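Long-range contacts in glycosyl hydrolase (PDB 2X8R), which is a family GH25 lysozyme that probably hydrolyses the beta-1,4 links between N-acetylmuramic acid and N-acetylglucosamine in peptidoglycan: residues Ile9-Lys14 with Tyr39-Phe44; Pro93-Ile98 with Met135-Ala140; Pro158-Ala163 with Trp179-Asn184. All coordinates share one frame; numbering follows the deposited sequence.

Interaction 1 of 3, residues Ile9-Lys14 with Tyr39-Phe44; sequences ISNHQK and YKDTVF
The carboxylate of Asp41 serves two loops at once: OD2 takes the backbone N-H of Asn11 while OD1 caps the turn of its own segment. This double use ties together two loops of the family 25 TIM-barrel-type fold, the one that follows strand 3-9 and the one that leads from strand 39-40 into helix 44-53. Asn11 N lies 2.7 Å from Asp41 OD2, on the syn lone pair, with an N-H...O angle of 156°. Asp41 OD1 accepts from Val43 N at 2.9 Å, closing an Asx turn, and more weakly from Phe44 N. The Asp41 CG stands anti to the backbone N (chi1 -177°), which swings the carboxylate toward Asn11, while its rotation about CB-CG gives OD2 to Asn11 N and OD1 to Val43 N. The type I turn Ser10-Gln13 has side-chain clasps of its own: Ser10 OG accepts from His12 N, an ST turn, and Gln13 OE1 folds back to accept from Ser10 N. Asp41-Phe44 is likewise a type I turn. The Asn11 amide stands almost perpendicular to the carboxylate, their planes 85° apart, and its OD1 and Asp41 OD2, both acceptors, come within 3.2 Å. The apolar part is carried by Val43, whose CG2 packs against Asn11 CB at 3.6 Å and whose CG1 reaches the carbonyl of Gln13. Ser10 and Asp41 both also touch Lys32 of strand 26-35. A water bridges the side chains of Asn11 and Tyr39: it donates to Asn11 OD1 at 2.5 Å and lies 2.7 Å from Tyr39 OH.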
loop_
_atom_site.group_PDB
_atom_site.type_symbol
_atom_site.label_atom_id
_atom_site.label_comp_id
_atom_site.label_asym_id
_atom_site.label_seq_id
_atom_site.Cartn_x
_atom_site.Cartn_y
_atom_site.Cartn_z
ATOM N N ILE A 9 8.382 -4.026 0.983
ATOM C CA ILE A 9 9.124 -5.221 0.621
ATOM C C ILE A 9 8.147 -6.309 0.194
ATOM O O ILE A 9 6.956 -6.188 0.412
ATOM C CB ILE A 9 10.003 -5.736 1.787
ATOM C CG1 ILE A 9 9.152 -5.958 3.062
ATOM C CG2 ILE A 9 11.175 -4.748 2.040
ATOM C CD1 ILE A 9 9.926 -6.654 4.223
ATOM N N SER A 10 8.693 -7.349 -0.421
ATOM C CA SER A 10 7.919 -8.492 -0.947
ATOM C C SER A 10 8.851 -9.719 -1.037
ATOM O O SER A 10 10.023 -9.681 -0.571
ATOM C CB SER A 10 7.369 -8.156 -2.328
ATOM O OG SER A 10 8.424 -8.097 -3.342
ATOM N N ASN A 11 8.347 -10.805 -1.617
ATOM C CA ASN A 11 9.220 -11.967 -1.882
ATOM C C ASN A 11 10.445 -11.652 -2.752
ATOM O O ASN A 11 11.316 -12.506 -2.859
ATOM C CB ASN A 11 8.459 -13.147 -2.491
ATOM C CG ASN A 11 8.068 -12.902 -3.943
ATOM O OD1 ASN A 11 7.696 -11.792 -4.324
ATOM N ND2 ASN A 11 8.120 -13.946 -4.757
ATOM N N HIS A 12 10.513 -10.479 -3.392
ATOM C CA HIS A 12 11.745 -10.078 -4.081
ATOM C C HIS A 12 12.914 -9.876 -3.120
ATOM O O HIS A 12 14.083 -9.987 -3.518
ATOM C CB HIS A 12 11.532 -8.837 -4.913
ATOM C CG HIS A 12 10.732 -9.084 -6.152
ATOM N ND1 HIS A 12 10.892 -8.344 -7.302
ATOM C CD2 HIS A 12 9.782 -10.010 -6.430
ATOM C CE1 HIS A 12 10.058 -8.786 -8.228
ATOM N NE2 HIS A 12 9.377 -9.800 -7.725
ATOM N N GLN A 13 12.596 -9.582 -1.861
ATOM C CA GLN A 13 13.588 -9.595 -0.786
ATOM C C GLN A 13 13.493 -10.876 0.054
ATOM O O GLN A 13 12.565 -11.045 0.881
ATOM C CB GLN A 13 13.389 -8.382 0.127
ATOM C CG GLN A 13 13.702 -7.054 -0.478
ATOM C CD GLN A 13 12.744 -6.613 -1.539
ATOM O OE1 GLN A 13 11.531 -6.533 -1.342
ATOM N NE2 GLN A 13 13.296 -6.318 -2.717
ATOM N N LYS A 14 14.436 -11.800 -0.151
ATOM C CA LYS A 14 14.386 -13.097 0.531
ATOM C C LYS A 14 14.626 -12.992 2.017
ATOM O O LYS A 14 14.215 -13.870 2.781
ATOM C CB LYS A 14 15.470 -14.042 0.020
ATOM C CG LYS A 14 15.184 -14.762 -1.209
ATOM C CD LYS A 14 16.506 -15.445 -1.671
ATOM C CE LYS A 14 16.474 -15.825 -3.114
ATOM N NZ LYS A 14 17.889 -16.119 -3.625
ATOM N N TYR A 39 -2.687 -15.989 -5.241
ATOM C CA TYR A 39 -1.262 -15.944 -4.988
ATOM C C TYR A 39 -0.994 -15.416 -3.570
ATOM O O TYR A 39 -1.407 -14.291 -3.248
ATOM C CB TYR A 39 -0.611 -15.070 -6.084
ATOM C CG TYR A 39 0.876 -14.885 -5.944
ATOM C CD1 TYR A 39 1.408 -14.047 -4.939
ATOM C CD2 TYR A 39 1.758 -15.510 -6.828
ATOM C CE1 TYR A 39 2.790 -13.909 -4.782
ATOM C CE2 TYR A 39 3.149 -15.333 -6.702
ATOM C CZ TYR A 39 3.636 -14.533 -5.692
ATOM O OH TYR A 39 4.995 -14.369 -5.593
ATOM N N LYS A 40 -0.282 -16.200 -2.739
ATOM C CA LYS A 40 0.123 -15.762 -1.381
ATOM C C LYS A 40 1.613 -15.527 -1.477
ATOM O O LYS A 40 2.353 -16.444 -1.894
ATOM C CB LYS A 40 -0.174 -16.830 -0.286
ATOM C CG LYS A 40 -1.692 -17.073 -0.089
ATOM C CD LYS A 40 -2.026 -18.254 0.864
ATOM C CE LYS A 40 -3.501 -18.707 0.678
ATOM N NZ LYS A 40 -4.071 -19.397 1.883
ATOM N N ASP A 41 2.075 -14.312 -1.139
ATOM C CA ASP A 41 3.518 -14.056 -1.128
ATOM C C ASP A 41 4.146 -14.929 -0.015
ATOM O O ASP A 41 3.786 -14.839 1.182
ATOM C CB ASP A 41 3.807 -12.572 -0.900
ATOM C CG ASP A 41 5.298 -12.262 -0.968
ATOM O OD1 ASP A 41 6.034 -12.870 -0.189
ATOM O OD2 ASP A 41 5.698 -11.430 -1.817
ATOM N N THR A 42 5.055 -15.813 -0.415
ATOM C CA THR A 42 5.553 -16.842 0.500
ATOM C C THR A 42 6.594 -16.374 1.511
ATOM O O THR A 42 6.979 -17.162 2.406
ATOM C CB THR A 42 6.146 -18.045 -0.285
ATOM O OG1 THR A 42 7.092 -17.577 -1.260
ATOM C CG2 THR A 42 5.004 -18.796 -1.026
ATOM N N VAL A 43 7.042 -15.138 1.366
ATOM C CA VAL A 43 7.975 -14.530 2.329
ATOM C C VAL A 43 7.240 -13.609 3.265
ATOM O O VAL A 43 7.798 -13.227 4.274
ATOM C CB VAL A 43 9.150 -13.773 1.643
ATOM C CG1 VAL A 43 10.219 -13.445 2.666
ATOM C CG2 VAL A 43 9.744 -14.652 0.550
ATOM N N PHE A 44 5.965 -13.343 3.000
ATOM C CA PHE A 44 5.198 -12.448 3.869
ATOM C C PHE A 44 5.310 -12.811 5.362
ATOM O O PHE A 44 5.595 -11.958 6.211
ATOM C CB PHE A 44 3.710 -12.446 3.457
ATOM C CG PHE A 44 2.840 -11.728 4.458
ATOM C CD1 PHE A 44 2.696 -10.349 4.375
ATOM C CD2 PHE A 44 2.226 -12.419 5.507
ATOM C CE1 PHE A 44 1.929 -9.645 5.319
ATOM C CE2 PHE A 44 1.467 -11.732 6.469
ATOM C CZ PHE A 44 1.309 -10.341 6.357
HETATM O O HOH W 1 5.275 -11.819 -4.761
#

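Interaction 2 of 3, residues Pro93-Ile98 with Met135-Ala140; sequences PGMLDI and MIYTTA
Met95 and Asp97 stand on the same face of the sheet as Met135 and Tyr137, and the four side chains pack there in pairs across two parallel strands of a beta-alpha-beta crossover, 95-97 and 135-138, linked through helix 112-130. Met95 and Met135 both reach out from the sheet, CE of Met135 bending back to 3.9 Å from CB of Met95. Farther along, Met95 lies obliquely across Tyr137; its SD touches Tyr137 CB at 3.7 Å and lies 5.4 Å from the ring centroid, oblique to the ring, a Met-aromatic contact. Asp97 and Tyr137 instead run side by side. With CG anti to the backbone N in both (chi1 175° and 166°), the carboxylate comes to the ring edge, its plane 71° from the ring plane, and Asp97 OD1 lies 3.3 Å from Tyr137 CD1. Asp97-Ile98-Glu99 fits the DXE motif of the family, so this face probably borders the active site; the Tyr137 OH is hydrogen-bonded to Gln183 OE1. On the reverse face Leu96 meets Trp118, Ile119 and Phe122 of helix 112-130. Just past the strand, Ile98 runs beside Ile136, CG2 to CG2, and touches Ile119. The backbone ladder runs from Met135 N to Gly94 O, Leu96 N to Met135 O, Tyr137 N to Leu96 O and Ile98 N to Tyr137 O. At its far end a side chain takes over from the main chain: OG1 of Thr138, anti to its own backbone N, donates to Ile98 O at 2.9 Å.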
loop_
_atom_site.group_PDB
_atom_site.type_symbol
_atom_site.label_atom_id
_atom_site.label_comp_id
_atom_site.label_asym_id
_atom_site.label_seq_id
_atom_site.Cartn_x
_atom_site.Cartn_y
_atom_site.Cartn_z
ATOM N N PRO A 93 -2.998 0.288 8.372
ATOM C CA PRO A 93 -4.091 -0.258 7.548
ATOM C C PRO A 93 -3.539 -0.914 6.264
ATOM O O PRO A 93 -2.515 -0.451 5.721
ATOM C CB PRO A 93 -4.912 0.982 7.155
ATOM C CG PRO A 93 -4.033 2.155 7.464
ATOM C CD PRO A 93 -2.992 1.760 8.447
ATOM N N GLY A 94 -4.207 -1.962 5.783
ATOM C CA GLY A 94 -3.777 -2.665 4.552
ATOM C C GLY A 94 -3.692 -1.683 3.386
ATOM O O GLY A 94 -4.410 -0.704 3.322
ATOM N N MET A 95 -2.817 -1.959 2.423
ATOM C CA MET A 95 -2.598 -1.051 1.317
ATOM C C MET A 95 -2.944 -1.805 0.021
ATOM O O MET A 95 -2.509 -2.952 -0.184
ATOM C CB MET A 95 -1.123 -0.589 1.309
ATOM C CG MET A 95 -0.749 0.191 0.022
ATOM S SD MET A 95 0.943 0.825 0.210
ATOM C CE MET A 95 1.898 -0.482 -0.539
ATOM N N LEU A 96 -3.774 -1.176 -0.803
ATOM C CA LEU A 96 -4.072 -1.717 -2.126
ATOM C C LEU A 96 -3.068 -1.169 -3.118
ATOM O O LEU A 96 -3.027 0.045 -3.335
ATOM C CB LEU A 96 -5.463 -1.278 -2.541
ATOM C CG LEU A 96 -5.891 -1.599 -3.994
ATOM C CD1 LEU A 96 -5.956 -3.111 -4.285
ATOM C CD2 LEU A 96 -7.290 -0.940 -4.286
ATOM N N ASP A 97 -2.269 -2.043 -3.721
ATOM C CA ASP A 97 -1.311 -1.634 -4.761
ATOM C C ASP A 97 -2.030 -1.775 -6.091
ATOM O O ASP A 97 -2.231 -2.889 -6.586
ATOM C CB ASP A 97 -0.064 -2.524 -4.654
ATOM C CG ASP A 97 0.958 -2.286 -5.751
ATOM O OD1 ASP A 97 0.622 -1.670 -6.788
ATOM O OD2 ASP A 97 2.120 -2.703 -5.518
ATOM N N ILE A 98 -2.457 -0.650 -6.604
ATOM C CA ILE A 98 -3.278 -0.613 -7.795
ATOM C C ILE A 98 -2.597 0.298 -8.865
ATOM O O ILE A 98 -2.694 1.490 -8.794
ATOM C CB ILE A 98 -4.726 -0.166 -7.475
ATOM C CG1 ILE A 98 -5.573 -0.052 -8.743
ATOM C CG2 ILE A 98 -4.746 1.103 -6.690
ATOM C CD1 ILE A 98 -5.855 -1.323 -9.468
ATOM N N MET A 135 -5.097 1.985 2.543
ATOM C CA MET A 135 -4.290 2.956 1.778
ATOM C C MET A 135 -4.350 2.578 0.295
ATOM O O MET A 135 -4.551 1.381 -0.013
ATOM C CB MET A 135 -2.849 2.976 2.262
ATOM C CG MET A 135 -2.824 2.989 3.777
ATOM S SD MET A 135 -1.210 3.531 4.448
ATOM C CE MET A 135 -0.304 2.063 4.084
ATOM N N ILE A 136 -4.298 3.565 -0.598
ATOM C CA ILE A 136 -4.245 3.292 -2.030
ATOM C C ILE A 136 -2.860 3.713 -2.507
ATOM O O ILE A 136 -2.449 4.881 -2.315
ATOM C CB ILE A 136 -5.362 4.048 -2.825
ATOM C CG1 ILE A 136 -6.745 3.417 -2.498
ATOM C CG2 ILE A 136 -5.037 4.091 -4.348
ATOM C CD1 ILE A 136 -7.956 4.170 -3.149
ATOM N N TYR A 137 -2.150 2.749 -3.090
ATOM C CA TYR A 137 -0.816 2.973 -3.667
ATOM C C TYR A 137 -0.933 3.019 -5.191
ATOM O O TYR A 137 -1.415 2.062 -5.818
ATOM C CB TYR A 137 0.171 1.848 -3.245
ATOM C CG TYR A 137 1.475 1.803 -4.045
ATOM C CD1 TYR A 137 1.585 0.981 -5.156
ATOM C CD2 TYR A 137 2.565 2.577 -3.680
ATOM C CE1 TYR A 137 2.751 0.922 -5.901
ATOM C CE2 TYR A 137 3.758 2.529 -4.393
ATOM C CZ TYR A 137 3.841 1.692 -5.512
ATOM O OH TYR A 137 5.006 1.592 -6.262
ATOM N N THR A 138 -0.451 4.114 -5.788
ATOM C CA THR A 138 -0.519 4.233 -7.239
ATOM C C THR A 138 0.446 5.321 -7.702
ATOM O O THR A 138 1.221 5.842 -6.887
ATOM C CB THR A 138 -1.983 4.520 -7.664
ATOM O OG1 THR A 138 -2.142 4.324 -9.089
ATOM C CG2 THR A 138 -2.374 5.947 -7.272
ATOM N N THR A 139 0.466 5.575 -9.007
ATOM C CA THR A 139 1.144 6.760 -9.511
ATOM C C THR A 139 0.108 7.724 -10.044
ATOM O O THR A 139 -0.991 7.319 -10.421
ATOM C CB THR A 139 2.170 6.463 -10.636
ATOM O OG1 THR A 139 1.482 5.965 -11.794
ATOM C CG2 THR A 139 3.218 5.404 -10.188
ATOM N N ALA A 140 0.475 9.005 -10.151
ATOM C CA ALA A 140 -0.465 9.977 -10.733
ATOM C C ALA A 140 -0.798 9.593 -12.194
ATOM O O ALA A 140 -1.954 9.671 -12.611
ATOM C CB ALA A 140 0.101 11.400 -10.641
#

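Interaction 3 of 3, residues Pro158-Ala163 with Trp179-Asn184; sequences PLVLAA and WTIWQN
Leu159 O is gripped by two neighbouring N-H groups, Thr180 N at 2.9 Å and Ile181 N at 3.1 Å, where parallel strands 159-162 and 181-185 of the TIM-barrel-type fold come together. The pairing steps from Leu159 beside Trp179 to Val160 beside Ile181, so Thr180 is an extra residue in the register. Beyond it the ladder is regular, with Leu161 N to Ile181 O, Gln183 N to Leu161 O and Ala163 N to Gln183 O. The Gln183 N-H comes in 45° above the Leu161 carbonyl plane, away from its lone pairs. At the far end the Trp182 indole prolongs the ladder: NE1 donates to Ala163 O at 2.8 Å, almost within the ring plane and on a lone pair of the carbonyl. This ring edge also faces Leu161 O, 3.3 Å from CD1; CG anti to the backbone N (chi1 167°), with the turn about CB-CG, directs the NE1 edge forward toward Ala163. The next shell holds the indoles in place. Asn184 CB sits over the centre of the Trp182 ring, and Trp182 CB in turn lies on one face of the Trp179 ring, toward its rim; Pro169 touches both tryptophans. On the other face of the sheet Gln183 extends into the barrel, its OE1 3.4 Å from Ala162 CB and hydrogen-bonded to the Tyr164 hydroxyl, its NE2 to Asp8. The Gln183 amide is thereby held in its rotation by bonds at both OE1 and NE2. Near the extra residue, Pro158 CB rests 3.6 Å from Thr180 OG1, and Leu207 of helix 201-209 touches both residues. A water there accepts from Leu159 N at 3.0 Å and lies 2.7 Å from Thr180 OG1.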
loop_
_atom_site.group_PDB
_atom_site.type_symbol
_atom_site.label_atom_id
_atom_site.label_comp_id
_atom_site.label_asym_id
_atom_site.label_seq_id
_atom_site.Cartn_x
_atom_site.Cartn_y
_atom_site.Cartn_z
ATOM N N PRO A 158 -6.034 6.797 2.614
ATOM C CA PRO A 158 -4.705 7.454 2.523
ATOM C C PRO A 158 -4.004 7.167 1.194
ATOM O O PRO A 158 -4.037 6.026 0.724
ATOM C CB PRO A 158 -3.910 6.834 3.686
ATOM C CG PRO A 158 -5.040 6.426 4.672
ATOM C CD PRO A 158 -6.097 5.836 3.722
ATOM N N LEU A 159 -3.413 8.193 0.576
ATOM C CA LEU A 159 -2.736 7.970 -0.709
ATOM C C LEU A 159 -1.253 7.674 -0.476
ATOM O O LEU A 159 -0.589 8.407 0.265
ATOM C CB LEU A 159 -2.848 9.228 -1.604
ATOM C CG LEU A 159 -2.014 9.251 -2.899
ATOM C CD1 LEU A 159 -2.646 8.251 -3.909
ATOM C CD2 LEU A 159 -2.078 10.696 -3.389
ATOM N N VAL A 160 -0.746 6.625 -1.127
ATOM C CA VAL A 160 0.648 6.269 -1.084
ATOM C C VAL A 160 1.075 6.516 -2.519
ATOM O O VAL A 160 0.677 5.775 -3.443
ATOM C CB VAL A 160 0.911 4.770 -0.682
ATOM C CG1 VAL A 160 2.461 4.492 -0.607
ATOM C CG2 VAL A 160 0.208 4.453 0.649
ATOM N N LEU A 161 1.881 7.553 -2.713
ATOM C CA LEU A 161 2.154 8.028 -4.075
ATOM C C LEU A 161 3.566 7.766 -4.527
ATOM O O LEU A 161 4.516 8.236 -3.910
ATOM C CB LEU A 161 1.830 9.537 -4.161
ATOM C CG LEU A 161 1.921 10.275 -5.497
ATOM C CD1 LEU A 161 1.062 9.592 -6.567
ATOM C CD2 LEU A 161 1.456 11.765 -5.291
ATOM N N ALA A 162 3.721 7.010 -5.618
ATOM C CA ALA A 162 5.068 6.677 -6.088
ATOM C C ALA A 162 5.501 7.709 -7.115
ATOM O O ALA A 162 4.776 7.933 -8.094
ATOM C CB ALA A 162 5.134 5.262 -6.673
ATOM N N ALA A 163 6.652 8.333 -6.880
ATOM C CA ALA A 163 7.222 9.337 -7.798
ATOM C C ALA A 163 8.683 9.447 -7.408
ATOM O O ALA A 163 9.016 10.018 -6.350
ATOM C CB ALA A 163 6.463 10.706 -7.699
ATOM N N TRP A 179 -0.368 13.554 -0.387
ATOM C CA TRP A 179 -0.051 12.154 -0.106
ATOM C C TRP A 179 0.090 11.955 1.383
ATOM O O TRP A 179 0.514 12.872 2.119
ATOM C CB TRP A 179 1.259 11.768 -0.841
ATOM C CG TRP A 179 2.368 12.818 -0.702
ATOM C CD1 TRP A 179 2.570 13.935 -1.506
ATOM C CD2 TRP A 179 3.426 12.840 0.280
ATOM N NE1 TRP A 179 3.673 14.608 -1.084
ATOM C CE2 TRP A 179 4.223 13.965 0.001
ATOM C CE3 TRP A 179 3.809 11.975 1.318
ATOM C CZ2 TRP A 179 5.362 14.297 0.774
ATOM C CZ3 TRP A 179 4.940 12.296 2.098
ATOM C CH2 TRP A 179 5.704 13.445 1.814
ATOM N N THR A 180 -0.259 10.758 1.846
ATOM C CA THR A 180 0.039 10.317 3.214
ATOM C C THR A 180 1.432 9.680 3.272
ATOM O O THR A 180 2.175 9.946 4.190
ATOM C CB THR A 180 -1.028 9.360 3.738
ATOM O OG1 THR A 180 -2.309 10.014 3.742
ATOM C CG2 THR A 180 -0.701 8.856 5.155
ATOM N N ILE A 181 1.770 8.865 2.264
ATOM C CA ILE A 181 3.100 8.256 2.123
ATOM C C ILE A 181 3.595 8.487 0.697
ATOM O O ILE A 181 2.834 8.325 -0.253
ATOM C CB ILE A 181 3.053 6.720 2.301
ATOM C CG1 ILE A 181 2.385 6.339 3.610
ATOM C CG2 ILE A 181 4.464 6.112 2.224
ATOM C CD1 ILE A 181 3.069 6.856 4.777
ATOM N N TRP A 182 4.873 8.832 0.553
ATOM C CA TRP A 182 5.479 9.068 -0.760
ATOM C C TRP A 182 6.505 7.974 -0.951
ATOM O O TRP A 182 7.402 7.826 -0.117
ATOM C CB TRP A 182 6.192 10.436 -0.692
ATOM C CG TRP A 182 7.127 10.715 -1.815
ATOM C CD1 TRP A 182 7.026 10.256 -3.108
ATOM C CD2 TRP A 182 8.289 11.575 -1.778
ATOM N NE1 TRP A 182 8.060 10.776 -3.874
ATOM C CE2 TRP A 182 8.865 11.550 -3.073
ATOM C CE3 TRP A 182 8.926 12.302 -0.767
ATOM C CZ2 TRP A 182 10.026 12.259 -3.397
ATOM C CZ3 TRP A 182 10.083 13.012 -1.081
ATOM C CH2 TRP A 182 10.627 12.985 -2.401
ATOM N N GLN A 183 6.346 7.174 -2.007
ATOM C CA GLN A 183 7.380 6.198 -2.322
ATOM C C GLN A 183 8.384 6.869 -3.217
ATOM O O GLN A 183 8.100 7.205 -4.388
ATOM C CB GLN A 183 6.783 4.940 -2.957
ATOM C CG GLN A 183 7.813 3.796 -3.143
ATOM C CD GLN A 183 7.242 2.712 -3.969
ATOM O OE1 GLN A 183 7.074 2.875 -5.187
ATOM N NE2 GLN A 183 6.846 1.612 -3.315
ATOM N N ASN A 184 9.536 7.177 -2.619
ATOM C CA ASN A 184 10.450 8.109 -3.239
ATOM C C ASN A 184 11.566 7.454 -4.061
ATOM O O ASN A 184 12.254 8.153 -4.816
ATOM C CB ASN A 184 11.019 9.071 -2.189
ATOM C CG ASN A 184 11.933 8.390 -1.224
ATOM O OD1 ASN A 184 11.512 7.546 -0.455
ATOM N ND2 ASN A 184 13.221 8.741 -1.271
HETATM O O HOH W 2 -3.534 11.016 1.559
#

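Overall arrangement
The three contacts follow one another along the chain and all reach the same curled sheet, the barrel of this family 25 domain. Interactions 2 and 3 are neighbours, with centres about 8 Å apart: strands 135-138 and 159-162 lie side by side, so strands 95-97, 135-138, 159-162 and 181-185 form one continuous parallel run. Interaction 1 lies about 17 Å from interaction 2 and about 21 Å from interaction 3, centre to centre, and on the other side of the chain's centre from the latter. It ties the loop after strand 3-9 to the one between strand 39-40 and helix 44-53, whereas the other two contacts build the barrel wall bearing the probable DXE motif.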